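Local atomic coordinates of butyrophilin subfamily 1 member A1 (Bos taurus, PDB entry 4HH8), a protein that may act as a membrane receptor in the secretion of milk-fat droplets and probably inhibits the proliferation of activated T cells. Residues 13-25 and 32-44. The protein carries 1 engineered substitution. Residues are numbered along the deposited sequence; the frame is centred on the assembly and turned at random.
Sequences APFDVIGPPEPIL and AELPCRLSPNVSA. Unlike the reference sequence in segment 13-25: Pro21 (reference Gln).
Asp16 and Ser39 form an antiparallel hydrogen-bonded pair, and Ile18 and Arg37 form the next one along. Each pair is tied by two backbone bonds. Asp16 N donates to Ser39 O at 2.6 Å, and Ser39 N gives one back to Asp16 O. Ile18 N to Arg37 O, at 2.8 Å, is almost straight.

On the face of Asp16, Ile18, Arg37 and Ser39, the CD1 methyl of Ile18 lies 3.5 Å from Ser39 CB. The same methyl sits at the edge of the Arg37 guanidinium, near its plane, 3.8 Å from NE. The Arg37 chain runs extended from CG to NE, which carries the guanidinium out to this methyl.

On the other face, Leu38 CD2 touches both Phe15 CD1, at 3.7 Å, and Val17 CG2. With CG anti to its own carbonyl carbon and beside the backbone N (chi1 -75°), Leu38 can bring CD2 to these two and to Asp16 O.

Beyond Ile18 the ladder of bonds ends and side chains take over. The side chains of Pro20 and Pro35 cross at about a right angle, CG of the first near CD of the second. Ile24 CD1 reaches Pro35 CD at 3.7 Å, while its CG2 lies 3.5 Å from Glu33 O. Shortened to an alanine, Ile24 would lose CG1, CG2 and CD1, which would probably open a gap beside the Pro35 ring and leave Glu33 O with less apolar cover.

This is the split first strand of the N-terminal V-type immunoglobulin domain, probably extracellular. Strand 16-18 edges one sheet beside 32-39, which pairs in turn with 92-97. The chain then crosses over, and strand 24-27 joins the other sheet, parallel to 117-128. Between the sheets, Cys36 is disulfide-bonded to Cys110, and Val17 and Leu38 pack on Phe112 of strand 106-114.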
# COMPACT_ATOMS: atom_id res chain seq x y z
N ALA A 13 4.55 12.84 31.64
CA ALA A 13 4.01 13.94 30.76
C ALA A 13 2.51 14.22 30.98
O ALA A 13 1.70 13.30 31.20
CB ALA A 13 4.30 13.65 29.28
N PRO A 14 2.12 15.49 30.92
CA PRO A 14 0.72 15.83 31.14
C PRO A 14 -0.17 15.67 29.87
O PRO A 14 -1.21 16.30 29.77
CB PRO A 14 0.80 17.30 31.58
CG PRO A 14 2.05 17.84 30.90
CD PRO A 14 2.99 16.68 30.81
N PHE A 15 0.25 14.83 28.93
CA PHE A 15 -0.51 14.58 27.72
C PHE A 15 -0.11 13.24 27.13
O PHE A 15 0.98 12.74 27.40
CB PHE A 15 -0.25 15.67 26.67
CG PHE A 15 1.20 15.81 26.25
CD1 PHE A 15 1.77 14.93 25.32
CD2 PHE A 15 1.99 16.83 26.75
CE1 PHE A 15 3.11 15.07 24.91
CE2 PHE A 15 3.33 16.99 26.34
CZ PHE A 15 3.88 16.11 25.43
N ASP A 16 -1.00 12.67 26.32
CA ASP A 16 -0.62 11.53 25.49
C ASP A 16 -0.81 11.84 24.01
O ASP A 16 -1.46 12.82 23.61
CB ASP A 16 -1.37 10.23 25.88
CG ASP A 16 -1.06 9.78 27.31
OD1 ASP A 16 0.14 9.49 27.61
OD2 ASP A 16 -2.01 9.72 28.14
N VAL A 17 -0.19 10.98 23.21
CA VAL A 17 -0.21 11.08 21.77
C VAL A 17 -0.86 9.78 21.30
O VAL A 17 -0.38 8.71 21.61
CB VAL A 17 1.22 11.19 21.20
CG1 VAL A 17 1.21 10.97 19.69
CG2 VAL A 17 1.80 12.52 21.53
N ILE A 18 -1.95 9.90 20.54
CA ILE A 18 -2.69 8.77 20.04
C ILE A 18 -2.54 8.62 18.54
O ILE A 18 -2.74 9.57 17.80
CB ILE A 18 -4.20 8.93 20.35
CG1 ILE A 18 -4.42 9.43 21.78
CG2 ILE A 18 -4.93 7.58 20.18
CD1 ILE A 18 -5.88 9.73 22.11
N GLY A 19 -2.22 7.42 18.06
CA GLY A 19 -2.22 7.16 16.62
C GLY A 19 -3.57 6.66 16.13
O GLY A 19 -4.47 6.45 16.94
N PRO A 20 -3.75 6.48 14.82
CA PRO A 20 -5.08 6.02 14.35
C PRO A 20 -5.44 4.60 14.80
O PRO A 20 -4.54 3.78 15.03
CB PRO A 20 -4.98 6.08 12.82
CG PRO A 20 -3.63 6.75 12.51
CD PRO A 20 -2.77 6.60 13.71
N PRO A 21 -6.76 4.29 14.91
CA PRO A 21 -7.24 2.92 15.21
C PRO A 21 -6.63 1.89 14.26
O PRO A 21 -6.23 0.79 14.69
CB PRO A 21 -8.75 2.99 14.94
CG PRO A 21 -9.11 4.44 15.00
CD PRO A 21 -7.88 5.25 14.71
N GLU A 22 -6.55 2.27 12.98
CA GLU A 22 -6.09 1.34 11.95
C GLU A 22 -5.01 1.87 10.98
O GLU A 22 -4.70 3.06 10.99
CB GLU A 22 -7.29 0.78 11.23
CG GLU A 22 -7.52 -0.64 11.68
CD GLU A 22 -8.95 -0.94 12.09
OE1 GLU A 22 -9.88 -0.72 11.27
OE2 GLU A 22 -9.11 -1.44 13.23
N PRO A 23 -4.41 0.98 10.16
CA PRO A 23 -3.46 1.44 9.13
C PRO A 23 -4.08 2.48 8.23
O PRO A 23 -5.30 2.45 8.02
CB PRO A 23 -3.19 0.16 8.32
CG PRO A 23 -3.36 -0.97 9.35
CD PRO A 23 -4.49 -0.50 10.23
N ILE A 24 -3.28 3.42 7.73
CA ILE A 24 -3.73 4.34 6.68
C ILE A 24 -3.49 3.68 5.35
O ILE A 24 -2.39 3.19 5.08
CB ILE A 24 -3.00 5.71 6.68
CG1 ILE A 24 -3.04 6.36 8.08
CG2 ILE A 24 -3.62 6.66 5.60
CD1 ILE A 24 -4.45 6.68 8.57
N LEU A 25 -4.51 3.69 4.51
CA LEU A 25 -4.42 3.06 3.20
C LEU A 25 -4.12 4.13 2.17
O LEU A 25 -4.84 5.12 2.11
CB LEU A 25 -5.75 2.39 2.87
CG LEU A 25 -5.84 1.38 1.72
CD1 LEU A 25 -4.60 0.51 1.64
CD2 LEU A 25 -7.11 0.51 1.86
N ALA A 32 -0.89 10.68 0.94
CA ALA A 32 -1.42 10.10 2.14
C ALA A 32 -1.20 11.04 3.30
O ALA A 32 -0.23 11.80 3.33
CB ALA A 32 -0.78 8.77 2.45
N GLU A 33 -2.07 10.93 4.29
CA GLU A 33 -1.98 11.71 5.51
C GLU A 33 -1.86 10.76 6.67
O GLU A 33 -2.66 9.84 6.78
CB GLU A 33 -3.21 12.63 5.65
CG GLU A 33 -3.21 13.72 4.52
CD GLU A 33 -4.26 14.84 4.75
OE1 GLU A 33 -4.77 14.97 5.87
OE2 GLU A 33 -4.60 15.55 3.79
N LEU A 34 -0.85 11.00 7.50
CA LEU A 34 -0.55 10.22 8.69
C LEU A 34 -0.89 11.03 9.93
O LEU A 34 -0.11 11.84 10.36
CB LEU A 34 0.92 9.85 8.74
CG LEU A 34 1.42 8.75 7.80
CD1 LEU A 34 0.77 8.82 6.42
CD2 LEU A 34 2.92 8.82 7.69
N PRO A 35 -2.07 10.79 10.52
CA PRO A 35 -2.55 11.65 11.63
C PRO A 35 -2.09 11.15 12.96
O PRO A 35 -1.80 9.96 13.12
CB PRO A 35 -4.07 11.57 11.51
CG PRO A 35 -4.33 10.20 10.68
CD PRO A 35 -2.99 9.68 10.19
N CYS A 36 -1.92 12.06 13.90
CA CYS A 36 -1.75 11.73 15.31
C CYS A 36 -2.34 12.91 16.07
O CYS A 36 -2.36 14.05 15.56
CB CYS A 36 -0.30 11.55 15.68
SG CYS A 36 0.44 10.04 15.10
N ARG A 37 -2.83 12.66 17.27
CA ARG A 37 -3.46 13.71 18.07
C ARG A 37 -3.07 13.61 19.53
O ARG A 37 -2.74 12.53 20.03
CB ARG A 37 -5.00 13.74 17.89
CG ARG A 37 -5.70 12.43 18.22
CD ARG A 37 -7.22 12.56 18.48
NE ARG A 37 -7.71 11.33 19.15
CZ ARG A 37 -8.98 10.88 19.17
NH1 ARG A 37 -9.96 11.55 18.56
NH2 ARG A 37 -9.26 9.74 19.81
N LEU A 38 -3.11 14.76 20.19
CA LEU A 38 -2.92 14.82 21.63
C LEU A 38 -4.17 14.35 22.35
O LEU A 38 -5.28 14.57 21.86
CB LEU A 38 -2.59 16.25 22.06
CG LEU A 38 -1.15 16.70 21.74
CD1 LEU A 38 -0.88 18.11 22.29
CD2 LEU A 38 -0.08 15.72 22.24
N SER A 39 -3.96 13.72 23.52
CA SER A 39 -5.00 13.49 24.54
C SER A 39 -4.47 14.07 25.84
O SER A 39 -3.41 13.66 26.32
CB SER A 39 -5.28 12.00 24.76
OG SER A 39 -6.55 11.83 25.40
N PRO A 40 -5.18 15.03 26.42
CA PRO A 40 -6.45 15.66 26.02
C PRO A 40 -6.30 16.54 24.79
O PRO A 40 -5.18 16.81 24.35
CB PRO A 40 -6.78 16.54 27.22
CG PRO A 40 -5.42 16.83 27.81
CD PRO A 40 -4.67 15.59 27.69
N ASN A 41 -7.43 17.01 24.27
CA ASN A 41 -7.43 17.78 23.04
C ASN A 41 -6.97 19.23 23.21
O ASN A 41 -7.70 20.19 22.93
CB ASN A 41 -8.80 17.67 22.37
CG ASN A 41 -9.93 18.05 23.29
OD1 ASN A 41 -9.85 17.88 24.51
ND2 ASN A 41 -10.98 18.61 22.71
N VAL A 42 -5.73 19.39 23.67
CA VAL A 42 -5.15 20.72 23.85
C VAL A 42 -4.35 21.15 22.61
O VAL A 42 -3.96 20.31 21.82
CB VAL A 42 -4.30 20.79 25.16
CG1 VAL A 42 -5.22 20.71 26.38
CG2 VAL A 42 -3.22 19.69 25.21
N SER A 43 -4.12 22.44 22.45
CA SER A 43 -3.34 22.94 21.31
C SER A 43 -1.97 22.32 21.19
O SER A 43 -1.27 22.17 22.17
CB SER A 43 -3.14 24.44 21.37
OG SER A 43 -2.34 24.83 20.24
N ALA A 44 -1.60 21.95 19.97
CA ALA A 44 -0.24 21.48 19.70
C ALA A 44 0.64 22.57 19.03
O ALA A 44 1.80 22.28 18.71
CB ALA A 44 -0.26 20.17 18.85